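PDB 3GVE: YfkN protein from Bacillus subtilis subsp. subtilis, which belongs to the calcineurin-like phosphoesterase family and holds a manganese and a magnesium ion together in a two-metal site. Local coordinates for residues T17-N23 and P280-G284; A22-D26 and F38-R42; L59-G63 and I245-H249; A103-N108 and A213-T217. All blocks are in the same frame, centred on the assembly; numbering follows the deposited sequence.

Overall arrangement
Contacts 1, 3 and 4 gather around the two metal ions. Contact 1 supplies Asp19 and His21 to manganese, contact 3 gives His249 to magnesium, and contact 4 adds Asn108 and His216 to the same magnesium; Asp64 binds both ions, and His251 also binds manganese. Contacts 3 and 4 are the closest pair, with centres about 5 Å apart, and Asn62 O meets His216 ND1 at 2.8 Å. The centre of contact 1 is about 9 Å from that of contact 3, to which it is tied by Thr17 O and Asn62 N, 2.7 Å apart. Contact 2 continues the 17-23 loop outward, its centre about 8 Å from that of contact 1, to the start of helix 40-53.

Contact 1: residues T17-N23 and P280-G284; sequences TTDIHAN and PSSWG. With MN (manganese (II) ion), chain C.
Two irregular loops pack together and bury 399 Å²: segment 17-23 leaves strand 9-17, and segment 280-284 leaves strand 275-280. Thr17 closes its strand near the Pro280 ring, and its OG1 bonds to Asp61. Thr18 (chi1 t) is extended and turns its methyl to Pro280, with CG2 3.7 Å from CD of Pro280 and 3.5 Å from Ser281 O. A water joins Thr18 O (2.7 Å), Pro280 O (2.8 Å) and Gly284 N (3.0 Å). Asp19 has left-handed backbone angles (51/45), and its CA lies 4.8 Å from that of Ser282. Its carbonyl O accepts from Trp283 N at 2.7 Å, while OD2 receives Thr18 OG1 at 2.9 Å and OD1 binds manganese at 2.1 Å. Ile20 (CA 3.9 Å from Trp283 CA) begins a type I' turn to Asn23, closed by Asn23 N to Ile20 O at 3.2 Å, and sets CD1 3.5 Å from Gly284 N. His21 (chi1 m) binds manganese through NE2 at 2.2 Å and with Asp19 forms the Asp-X-His signature of the metallophosphoesterase fold; Asp64, His251 and two waters complete the metal shell. Its CB lies 3.8 Å from Trp283 NE1, the rings meeting rim to rim with centroids 5.7 Å apart. Asn23 (chi1 m) brings its carboxamide over one face of the Trp283 indole, Trp283 itself having backbone angles 63/19, chi1 m and chi2 16°.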
loop_
_atom_site.group_PDB
_atom_site.type_symbol
_atom_site.label_atom_id
_atom_site.label_comp_id
_atom_site.label_asym_id
_atom_site.label_seq_id
_atom_site.Cartn_x
_atom_site.Cartn_y
_atom_site.Cartn_z
ATOM N N THR A 17 -11.938 9.686 11.559
ATOM C CA THR A 17 -11.152 8.670 10.809
ATOM C C THR A 17 -10.645 9.294 9.535
ATOM O O THR A 17 -11.192 10.354 9.045
ATOM C CB THR A 17 -12.018 7.439 10.517
ATOM O OG1 THR A 17 -13.276 7.857 9.918
ATOM C CG2 THR A 17 -12.310 6.683 11.785
ATOM N N THR A 18 -9.577 8.748 8.994
ATOM C CA THR A 18 -9.071 9.189 7.704
ATOM C C THR A 18 -8.370 8.053 6.979
ATOM O O THR A 18 -7.809 7.172 7.598
ATOM C CB THR A 18 -8.084 10.402 7.841
ATOM O OG1 THR A 18 -7.918 11.053 6.565
ATOM C CG2 THR A 18 -6.716 9.964 8.391
ATOM N N ASP A 19 -8.385 8.117 5.657
ATOM C CA ASP A 19 -7.627 7.187 4.828
ATOM C C ASP A 19 -7.893 5.718 5.201
ATOM O O ASP A 19 -7.010 4.887 5.215
ATOM C CB ASP A 19 -6.125 7.542 4.843
ATOM C CG ASP A 19 -5.847 8.880 4.180
ATOM O OD1 ASP A 19 -5.600 8.889 2.956
ATOM O OD2 ASP A 19 -5.886 9.912 4.888
ATOM N N ILE A 20 -9.173 5.353 5.409
ATOM C CA ILE A 20 -9.598 3.998 5.797
ATOM C C ILE A 20 -9.354 3.044 4.629
ATOM O O ILE A 20 -9.016 1.875 4.845
ATOM C CB ILE A 20 -11.093 4.028 6.241
ATOM C CG1 ILE A 20 -11.233 4.697 7.577
ATOM C CG2 ILE A 20 -11.638 2.625 6.315
ATOM C CD1 ILE A 20 -10.663 4.123 8.660
ATOM N N HIS A 21 -9.529 3.541 3.419
ATOM C CA HIS A 21 -9.206 2.857 2.169
ATOM C C HIS A 21 -9.929 1.503 2.084
ATOM O O HIS A 21 -9.351 0.483 1.734
ATOM C CB HIS A 21 -7.677 2.725 1.999
ATOM C CG HIS A 21 -7.024 3.968 1.472
ATOM N ND1 HIS A 21 -7.230 4.423 0.193
ATOM C CD2 HIS A 21 -6.191 4.861 2.059
ATOM C CE1 HIS A 21 -6.542 5.534 0.009
ATOM N NE2 HIS A 21 -5.908 5.830 1.125
ATOM N N ALA A 22 -11.212 1.532 2.427
ATOM C CA ALA A 22 -12.131 0.379 2.273
ATOM C C ALA A 22 -11.817 -0.802 3.188
ATOM O O ALA A 22 -12.381 -1.872 3.046
ATOM C CB ALA A 22 -12.217 -0.083 0.804
ATOM N N ASN A 23 -10.928 -0.581 4.142
ATOM C CA ASN A 23 -10.628 -1.595 5.156
ATOM C C ASN A 23 -11.682 -1.602 6.270
ATOM O O ASN A 23 -11.494 -1.023 7.326
ATOM C CB ASN A 23 -9.210 -1.393 5.721
ATOM C CG ASN A 23 -8.130 -1.524 4.654
ATOM O OD1 ASN A 23 -7.445 -0.572 4.318
ATOM N ND2 ASN A 23 -8.001 -2.690 4.114
ATOM N N PRO A 280 -4.888 10.925 11.996
ATOM C CA PRO A 280 -4.871 9.581 12.578
ATOM C C PRO A 280 -4.458 8.474 11.609
ATOM O O PRO A 280 -5.181 7.543 11.358
ATOM C CB PRO A 280 -6.311 9.399 13.056
ATOM C CG PRO A 280 -7.111 10.189 12.095
ATOM C CD PRO A 280 -6.269 11.411 11.797
ATOM N N SER A 281 -3.243 8.577 11.106
ATOM C CA SER A 281 -2.592 7.497 10.363
ATOM C C SER A 281 -3.410 7.123 9.113
ATOM O O SER A 281 -3.866 7.987 8.387
ATOM C CB SER A 281 -2.365 6.289 11.305
ATOM O OG SER A 281 -1.530 5.322 10.683
ATOM N N SER A 282 -3.543 5.832 8.858
ATOM C CA SER A 282 -4.318 5.335 7.729
ATOM C C SER A 282 -4.912 3.978 8.111
ATOM O O SER A 282 -4.510 3.375 9.085
ATOM C CB SER A 282 -3.459 5.237 6.469
ATOM O OG SER A 282 -2.433 4.288 6.642
ATOM N N TRP A 283 -5.909 3.551 7.350
ATOM C CA TRP A 283 -6.520 2.221 7.451
ATOM C C TRP A 283 -7.201 1.929 8.791
ATOM O O TRP A 283 -7.435 0.785 9.132
ATOM C CB TRP A 283 -5.482 1.122 7.133
ATOM C CG TRP A 283 -4.966 1.120 5.732
ATOM C CD1 TRP A 283 -5.050 2.099 4.818
ATOM C CD2 TRP A 283 -4.266 0.038 5.108
ATOM N NE1 TRP A 283 -4.445 1.701 3.636
ATOM C CE2 TRP A 283 -3.955 0.436 3.798
ATOM C CE3 TRP A 283 -3.872 -1.226 5.541
ATOM C CZ2 TRP A 283 -3.272 -0.396 2.899
ATOM C CZ3 TRP A 283 -3.198 -2.048 4.654
ATOM C CH2 TRP A 283 -2.910 -1.628 3.351
ATOM N N GLY A 284 -7.505 2.977 9.543
ATOM C CA GLY A 284 -8.123 2.823 10.845
ATOM C C GLY A 284 -7.164 2.479 11.968
ATOM O O GLY A 284 -7.595 2.079 13.015
HETATM MN MN MN C . -4.800 7.763 1.303
HETATM O O HOH W 1 -6.666 5.833 9.702
HETATM O O HOH W 2 -3.548 10.146 6.565
HETATM O O HOH W 3 -3.592 9.487 0.653
HETATM O O HOH W 4 -3.782 7.010 -0.551
#

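Contact 2: residues A22-D26 and F38-R42; sequences ANMMD and FGLAR
A salt bridge from Asp26 OD2 to Arg42 NE, 2.8 Å long at the guanidinium edge, pins the loop 22-26 to the first turn of helix 40-53. A water accepts from Arg42 NH2 (3.0 Å) and donates to Asp26 OD2 (2.9 Å), and Asp26 OD1 makes a second salt bridge with Arg320. Two backbone bonds follow: Leu40 N donates to Asn23 O at 2.9 Å, Ala41 N to Met24 O at 2.8 Å. Asn23 centres an inverse gamma turn. Gly39, the N-cap, sits with its CA 4.4 Å from Asp26 CA; a CB there would clash with Met25 O, and its backbone angles (114/137) themselves call for glycine. Phe38 O accepts a CA-H...O contact from Asp26 CA at 3.2 Å. Phe38 (chi1 p, chi2 80°) sets its ring against Asn23, CE1 4.3 Å from Met25 O, and meets Trp283 edge-to-face. In the outer packing, selenomethionine Met24 (m, m) folds CE back to 3.9 Å from CD2 of Leu40, and Ala41 CB approaches Met25 CA at 4.3 Å. Helix 40-53 links the parallel neighbours 9-17 and 57-61, so this begins the helix of a beta-alpha-beta crossover, its first amides bound by carbonyls of the preceding loop.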
loop_
_atom_site.group_PDB
_atom_site.type_symbol
_atom_site.label_atom_id
_atom_site.label_comp_id
_atom_site.label_asym_id
_atom_site.label_seq_id
_atom_site.Cartn_x
_atom_site.Cartn_y
_atom_site.Cartn_z
ATOM N N ALA A 22 -11.212 1.532 2.427
ATOM C CA ALA A 22 -12.131 0.379 2.273
ATOM C C ALA A 22 -11.817 -0.802 3.188
ATOM O O ALA A 22 -12.381 -1.872 3.046
ATOM C CB ALA A 22 -12.217 -0.083 0.804
ATOM N N ASN A 23 -10.928 -0.581 4.142
ATOM C CA ASN A 23 -10.628 -1.595 5.156
ATOM C C ASN A 23 -11.682 -1.602 6.270
ATOM O O ASN A 23 -11.494 -1.023 7.326
ATOM C CB ASN A 23 -9.210 -1.393 5.721
ATOM C CG ASN A 23 -8.130 -1.524 4.654
ATOM O OD1 ASN A 23 -7.445 -0.572 4.318
ATOM N ND2 ASN A 23 -8.001 -2.690 4.114
HETATM N N MSE A 24 -12.786 -2.283 5.989
HETATM C CA MSE A 24 -13.908 -2.435 6.920
HETATM C C MSE A 24 -13.558 -3.456 7.993
HETATM O O MSE A 24 -13.597 -3.168 9.168
HETATM C CB MSE A 24 -15.165 -2.875 6.165
HETATM C CG MSE A 24 -15.658 -1.808 5.168
HETATM SE SE MSE A 24 -16.282 -0.167 5.997
HETATM C CE MSE A 24 -14.674 0.951 5.651
HETATM N N MSE A 25 -13.226 -4.655 7.545
HETATM C CA MSE A 25 -12.779 -5.713 8.436
HETATM C C MSE A 25 -11.290 -5.587 8.746
HETATM O O MSE A 25 -10.545 -4.954 8.018
HETATM C CB MSE A 25 -13.058 -7.073 7.809
HETATM C CG MSE A 25 -14.534 -7.371 7.630
HETATM SE SE MSE A 25 -15.495 -7.559 9.335
HETATM C CE MSE A 25 -15.084 -9.450 9.631
ATOM N N ASP A 26 -10.865 -6.227 9.827
ATOM C CA ASP A 26 -9.442 -6.325 10.131
ATOM C C ASP A 26 -8.894 -7.522 9.337
ATOM O O ASP A 26 -8.607 -8.589 9.884
ATOM C CB ASP A 26 -9.185 -6.418 11.650
ATOM C CG ASP A 26 -9.963 -7.537 12.348
ATOM O OD1 ASP A 26 -10.976 -8.009 11.820
ATOM O OD2 ASP A 26 -9.555 -7.892 13.463
ATOM N N PHE A 38 -5.150 -3.343 11.634
ATOM C CA PHE A 38 -5.939 -2.261 11.042
ATOM C C PHE A 38 -7.401 -2.640 10.876
ATOM O O PHE A 38 -7.787 -3.749 11.192
ATOM C CB PHE A 38 -5.333 -1.834 9.690
ATOM C CG PHE A 38 -5.334 -2.915 8.615
ATOM C CD1 PHE A 38 -6.472 -3.189 7.900
ATOM C CD2 PHE A 38 -4.184 -3.613 8.299
ATOM C CE1 PHE A 38 -6.488 -4.141 6.909
ATOM C CE2 PHE A 38 -4.200 -4.564 7.313
ATOM C CZ PHE A 38 -5.359 -4.840 6.624
ATOM N N GLY A 39 -8.202 -1.709 10.368
ATOM C CA GLY A 39 -9.585 -1.973 10.019
ATOM C C GLY A 39 -10.599 -1.237 10.869
ATOM O O GLY A 39 -10.442 -1.158 12.064
ATOM N N LEU A 40 -11.623 -0.695 10.221
ATOM C CA LEU A 40 -12.666 0.061 10.901
ATOM C C LEU A 40 -13.381 -0.764 11.975
ATOM O O LEU A 40 -13.815 -0.224 12.953
ATOM C CB LEU A 40 -13.651 0.632 9.879
ATOM C CG LEU A 40 -14.712 1.615 10.401
ATOM C CD1 LEU A 40 -14.101 2.750 11.221
ATOM C CD2 LEU A 40 -15.526 2.138 9.226
ATOM N N ALA A 41 -13.462 -2.076 11.786
ATOM C CA ALA A 41 -14.037 -2.937 12.810
ATOM C C ALA A 41 -13.305 -2.799 14.154
ATOM O O ALA A 41 -13.922 -2.933 15.188
ATOM C CB ALA A 41 -14.054 -4.390 12.349
ATOM N N ARG A 42 -12.005 -2.516 14.125
ATOM C CA ARG A 42 -11.244 -2.243 15.343
ATOM C C ARG A 42 -11.329 -0.779 15.764
ATOM O O ARG A 42 -11.525 -0.495 16.909
ATOM C CB ARG A 42 -9.786 -2.705 15.195
ATOM C CG ARG A 42 -9.687 -4.225 15.269
ATOM C CD ARG A 42 -8.298 -4.768 14.992
ATOM N NE ARG A 42 -8.270 -6.214 15.246
ATOM C CZ ARG A 42 -7.930 -6.767 16.400
ATOM N NH1 ARG A 42 -7.532 -6.034 17.429
ATOM N NH2 ARG A 42 -7.957 -8.082 16.511
HETATM O O HOH W 5 -7.726 -10.002 14.225
#

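Contact 3: residues L59-G63 and I245-H249; sequences LVDNG and IISGH. With MG (magnesium ion), chain D.
Asn62 is the side chain around which this contact turns. Its chi1 is t (-151°), which carries the carboxamide from the end of strand 57-61 toward strand 244-247, so that CG lies 3.7 Å from CG2 of Ile246; the CA atoms of these two residues are 6.7 Å apart, the nearest CA pair. The amide ND2 donates to Ala215 O and also lies 3.4 Å from Gly248 N, where two donors cannot pair; a CB on Gly248 would be tight against it. Two residues earlier in the strand, Val60 (chi1 m) points across, its CG2 4.0 Å from CG1 of Ile246, whose m, m rotamer bends the far end of the chain away. Asp61 faces the other way in the t rotamer, and its OD2 accepts from Gly63 N at 3.0 Å, an Asx turn that ends the strand. Ser247 CB also points away from 59-63, and its OG (chi1 t) is hydrogen-bonded to Thr217 O. His249, with a positive phi (73°) and chi1 t, swings its ring clear of 59-63 and binds magnesium through ND1 at 2.4 Å, while its O accepts at 2.6 Å from a water that lies 2.4 Å from magnesium and also binds manganese. The Val60-Ile246 pair and the Asn62 side chain join two facing sheets, and the loops beyond them carry the Gly-Asp and Gly-His-X-His motifs of the calcineurin-like phosphoesterase two-metal site.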
loop_
_atom_site.group_PDB
_atom_site.type_symbol
_atom_site.label_atom_id
_atom_site.label_comp_id
_atom_site.label_asym_id
_atom_site.label_seq_id
_atom_site.Cartn_x
_atom_site.Cartn_y
_atom_site.Cartn_z
ATOM N N LEU A 59 -18.733 12.599 15.127
ATOM C CA LEU A 59 -17.911 11.614 14.441
ATOM C C LEU A 59 -17.841 11.954 12.946
ATOM O O LEU A 59 -18.838 12.078 12.277
ATOM C CB LEU A 59 -18.489 10.214 14.666
ATOM C CG LEU A 59 -17.856 9.071 13.855
ATOM C CD1 LEU A 59 -16.385 8.856 14.239
ATOM C CD2 LEU A 59 -18.664 7.787 14.082
ATOM N N VAL A 60 -16.624 12.113 12.453
ATOM C CA VAL A 60 -16.403 12.535 11.062
ATOM C C VAL A 60 -15.366 11.671 10.370
ATOM O O VAL A 60 -14.469 11.138 10.992
ATOM C CB VAL A 60 -15.966 14.028 10.986
ATOM C CG1 VAL A 60 -17.032 14.916 11.652
ATOM C CG2 VAL A 60 -14.611 14.251 11.642
ATOM N N ASP A 61 -15.521 11.544 9.066
ATOM C CA ASP A 61 -14.514 10.877 8.240
ATOM C C ASP A 61 -13.860 11.869 7.299
ATOM O O ASP A 61 -14.520 12.757 6.785
ATOM C CB ASP A 61 -15.119 9.751 7.414
ATOM C CG ASP A 61 -14.061 8.984 6.655
ATOM O OD1 ASP A 61 -13.278 8.248 7.278
ATOM O OD2 ASP A 61 -13.980 9.168 5.447
ATOM N N ASN A 62 -12.567 11.682 7.069
ATOM C CA ASN A 62 -11.789 12.620 6.267
ATOM C C ASN A 62 -11.438 12.213 4.834
ATOM O O ASN A 62 -10.598 12.847 4.216
ATOM C CB ASN A 62 -10.511 12.995 7.027
ATOM C CG ASN A 62 -10.018 14.401 6.688
ATOM O OD1 ASN A 62 -10.807 15.329 6.557
ATOM N ND2 ASN A 62 -8.690 14.553 6.569
ATOM N N GLY A 63 -12.100 11.179 4.309
ATOM C CA GLY A 63 -11.912 10.788 2.919
ATOM C C GLY A 63 -10.846 9.725 2.684
ATOM O O GLY A 63 -10.239 9.227 3.617
ATOM N N ILE A 245 -9.307 21.159 12.774
ATOM C CA ILE A 245 -8.894 20.605 11.486
ATOM C C ILE A 245 -8.599 19.115 11.600
ATOM O O ILE A 245 -7.790 18.693 12.406
ATOM C CB ILE A 245 -7.637 21.319 10.930
ATOM C CG1 ILE A 245 -7.919 22.813 10.734
ATOM C CG2 ILE A 245 -7.203 20.676 9.611
ATOM C CD1 ILE A 245 -6.633 23.664 10.494
ATOM N N ILE A 246 -9.271 18.337 10.768
ATOM C CA ILE A 246 -8.928 16.940 10.566
ATOM C C ILE A 246 -8.040 16.888 9.312
ATOM O O ILE A 246 -8.410 17.409 8.272
ATOM C CB ILE A 246 -10.174 16.061 10.353
ATOM C CG1 ILE A 246 -11.273 16.350 11.395
ATOM C CG2 ILE A 246 -9.788 14.581 10.339
ATOM C CD1 ILE A 246 -10.808 16.335 12.826
ATOM N N SER A 247 -6.879 16.256 9.442
ATOM C CA SER A 247 -5.919 16.163 8.368
ATOM C C SER A 247 -5.758 14.694 8.029
ATOM O O SER A 247 -6.032 13.818 8.802
ATOM C CB SER A 247 -4.593 16.788 8.822
ATOM O OG SER A 247 -3.565 16.683 7.855
ATOM N N GLY A 248 -5.298 14.458 6.826
ATOM C CA GLY A 248 -5.042 13.117 6.305
ATOM C C GLY A 248 -4.062 13.165 5.133
ATOM O O GLY A 248 -3.144 13.966 5.131
ATOM N N HIS A 249 -4.331 12.296 4.165
ATOM C CA HIS A 249 -3.657 12.196 2.885
ATOM C C HIS A 249 -2.245 11.607 2.998
ATOM O O HIS A 249 -1.911 10.722 2.253
ATOM C CB HIS A 249 -3.675 13.542 2.152
ATOM C CG HIS A 249 -3.102 13.485 0.773
ATOM N ND1 HIS A 249 -3.624 12.681 -0.219
ATOM C CD2 HIS A 249 -2.050 14.137 0.223
ATOM C CE1 HIS A 249 -2.916 12.844 -1.322
ATOM N NE2 HIS A 249 -1.953 13.717 -1.079
HETATM MG MG MG D . -5.314 10.954 -0.264
HETATM O O HOH W 3 -3.592 9.487 0.653
#

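Contact 4: residues A103-N108 and A213-T217; sequences AGTLGN and ALAHT. With MG (magnesium ion), chain D.
Strand 210-215 ends beside the extended segment 103-108, Leu214 and His216 reaching its side chains and backbone without hydrogen bonds; CA atoms are 6.3 Å apart for Leu214 and Thr105 and 5.6 Å for His216 and Gly107. Leu214 (m, t) points across, its CD1 4.0 Å from Ala103 CB and 3.7 Å from Gly104 O, its CB 3.6 Å from Thr105 CG2. Ala215 faces away. His216, the centre of an inverse gamma turn, sets one face of its ring (chi1 t) against Gly107, whose CA stands 3.6 Å from the ring centroid, 13° off the normal, in a CH-pi contact; a CB on Gly107 would clash with His216 CE1. Magnesium is bound by NE2 of His216 at 2.3 Å and by OD1 of Asn108 (chi1 p) at 2.1 Å, besides Asp64, His249 and a water. His216 ND1 donates to Asn62 O. NE2 therefore offers its lone pair to the metal, and its 3.3 Å spacing from Asn108 OD1 is that of two ligands sharing a cation.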
loop_
_atom_site.group_PDB
_atom_site.type_symbol
_atom_site.label_atom_id
_atom_site.label_comp_id
_atom_site.label_asym_id
_atom_site.label_seq_id
_atom_site.Cartn_x
_atom_site.Cartn_y
_atom_site.Cartn_z
ATOM N N ALA A 103 -20.548 13.527 9.494
ATOM C CA ALA A 103 -20.098 14.171 8.269
ATOM C C ALA A 103 -18.956 13.394 7.641
ATOM O O ALA A 103 -18.256 12.692 8.366
ATOM C CB ALA A 103 -19.617 15.596 8.543
ATOM N N GLY A 104 -18.774 13.593 6.345
ATOM C CA GLY A 104 -17.615 13.039 5.666
ATOM C C GLY A 104 -17.171 13.982 4.547
ATOM O O GLY A 104 -17.785 15.034 4.315
ATOM N N THR A 105 -16.108 13.579 3.841
ATOM C CA THR A 105 -15.565 14.439 2.764
ATOM C C THR A 105 -14.936 13.616 1.678
ATOM O O THR A 105 -14.887 12.350 1.782
ATOM C CB THR A 105 -14.606 15.475 3.383
ATOM O OG1 THR A 105 -14.424 16.538 2.437
ATOM C CG2 THR A 105 -13.237 14.879 3.722
ATOM N N LEU A 106 -14.419 14.252 0.628
ATOM C CA LEU A 106 -13.812 13.555 -0.473
ATOM C C LEU A 106 -12.312 13.587 -0.373
ATOM O O LEU A 106 -11.687 14.592 -0.225
ATOM C CB LEU A 106 -14.257 14.165 -1.796
ATOM C CG LEU A 106 -15.788 14.307 -1.928
ATOM C CD1 LEU A 106 -16.150 14.970 -3.202
ATOM C CD2 LEU A 106 -16.534 13.024 -1.748
ATOM N N GLY A 107 -11.728 12.371 -0.482
ATOM C CA GLY A 107 -10.301 12.273 -0.644
ATOM C C GLY A 107 -10.057 12.069 -2.160
ATOM O O GLY A 107 -10.987 11.939 -2.988
ATOM N N ASN A 108 -8.767 12.120 -2.528
ATOM C CA ASN A 108 -8.455 11.962 -3.973
ATOM C C ASN A 108 -8.961 10.645 -4.538
ATOM O O ASN A 108 -9.404 10.525 -5.674
ATOM C CB ASN A 108 -6.948 12.144 -4.284
ATOM C CG ASN A 108 -6.028 11.441 -3.281
ATOM O OD1 ASN A 108 -6.044 11.664 -2.070
ATOM N ND2 ASN A 108 -5.297 10.494 -3.793
ATOM N N ALA A 213 -13.022 21.686 9.766
ATOM C CA ALA A 213 -12.523 21.419 8.423
ATOM C C ALA A 213 -12.154 19.958 8.264
ATOM O O ALA A 213 -11.264 19.484 9.039
ATOM C CB ALA A 213 -11.266 22.293 8.178
ATOM N N LEU A 214 -12.780 19.290 7.314
ATOM C CA LEU A 214 -12.382 17.964 6.899
ATOM C C LEU A 214 -11.402 18.170 5.738
ATOM O O LEU A 214 -11.762 18.205 4.580
ATOM C CB LEU A 214 -13.620 17.152 6.525
ATOM C CG LEU A 214 -14.722 17.166 7.607
ATOM C CD1 LEU A 214 -15.936 16.375 7.173
ATOM C CD2 LEU A 214 -14.238 16.680 8.961
ATOM N N ALA A 215 -10.145 18.364 6.115
ATOM C CA ALA A 215 -9.115 18.747 5.174
ATOM C C ALA A 215 -8.352 17.522 4.711
ATOM O O ALA A 215 -7.467 17.047 5.389
ATOM C CB ALA A 215 -8.178 19.757 5.830
ATOM N N HIS A 216 -8.724 17.013 3.540
ATOM C CA HIS A 216 -8.033 15.836 3.005
ATOM C C HIS A 216 -6.749 16.300 2.344
ATOM O O HIS A 216 -6.653 16.449 1.140
ATOM C CB HIS A 216 -8.852 14.959 2.041
ATOM C CG HIS A 216 -8.167 13.655 1.758
ATOM N ND1 HIS A 216 -8.334 12.554 2.565
ATOM C CD2 HIS A 216 -7.205 13.318 0.865
ATOM C CE1 HIS A 216 -7.542 11.580 2.154
ATOM N NE2 HIS A 216 -6.852 12.015 1.118
ATOM N N THR A 217 -5.770 16.526 3.203
ATOM C CA THR A 217 -4.514 17.159 2.830
ATOM C C THR A 217 -3.631 17.103 4.069
ATOM O O THR A 217 -4.120 17.133 5.170
ATOM C CB THR A 217 -4.759 18.611 2.330
ATOM O OG1 THR A 217 -3.544 19.182 1.841
ATOM C CG2 THR A 217 -5.353 19.509 3.422
HETATM MG MG MG D . -5.314 10.954 -0.264
HETATM O O HOH W 3 -3.592 9.487 0.653
#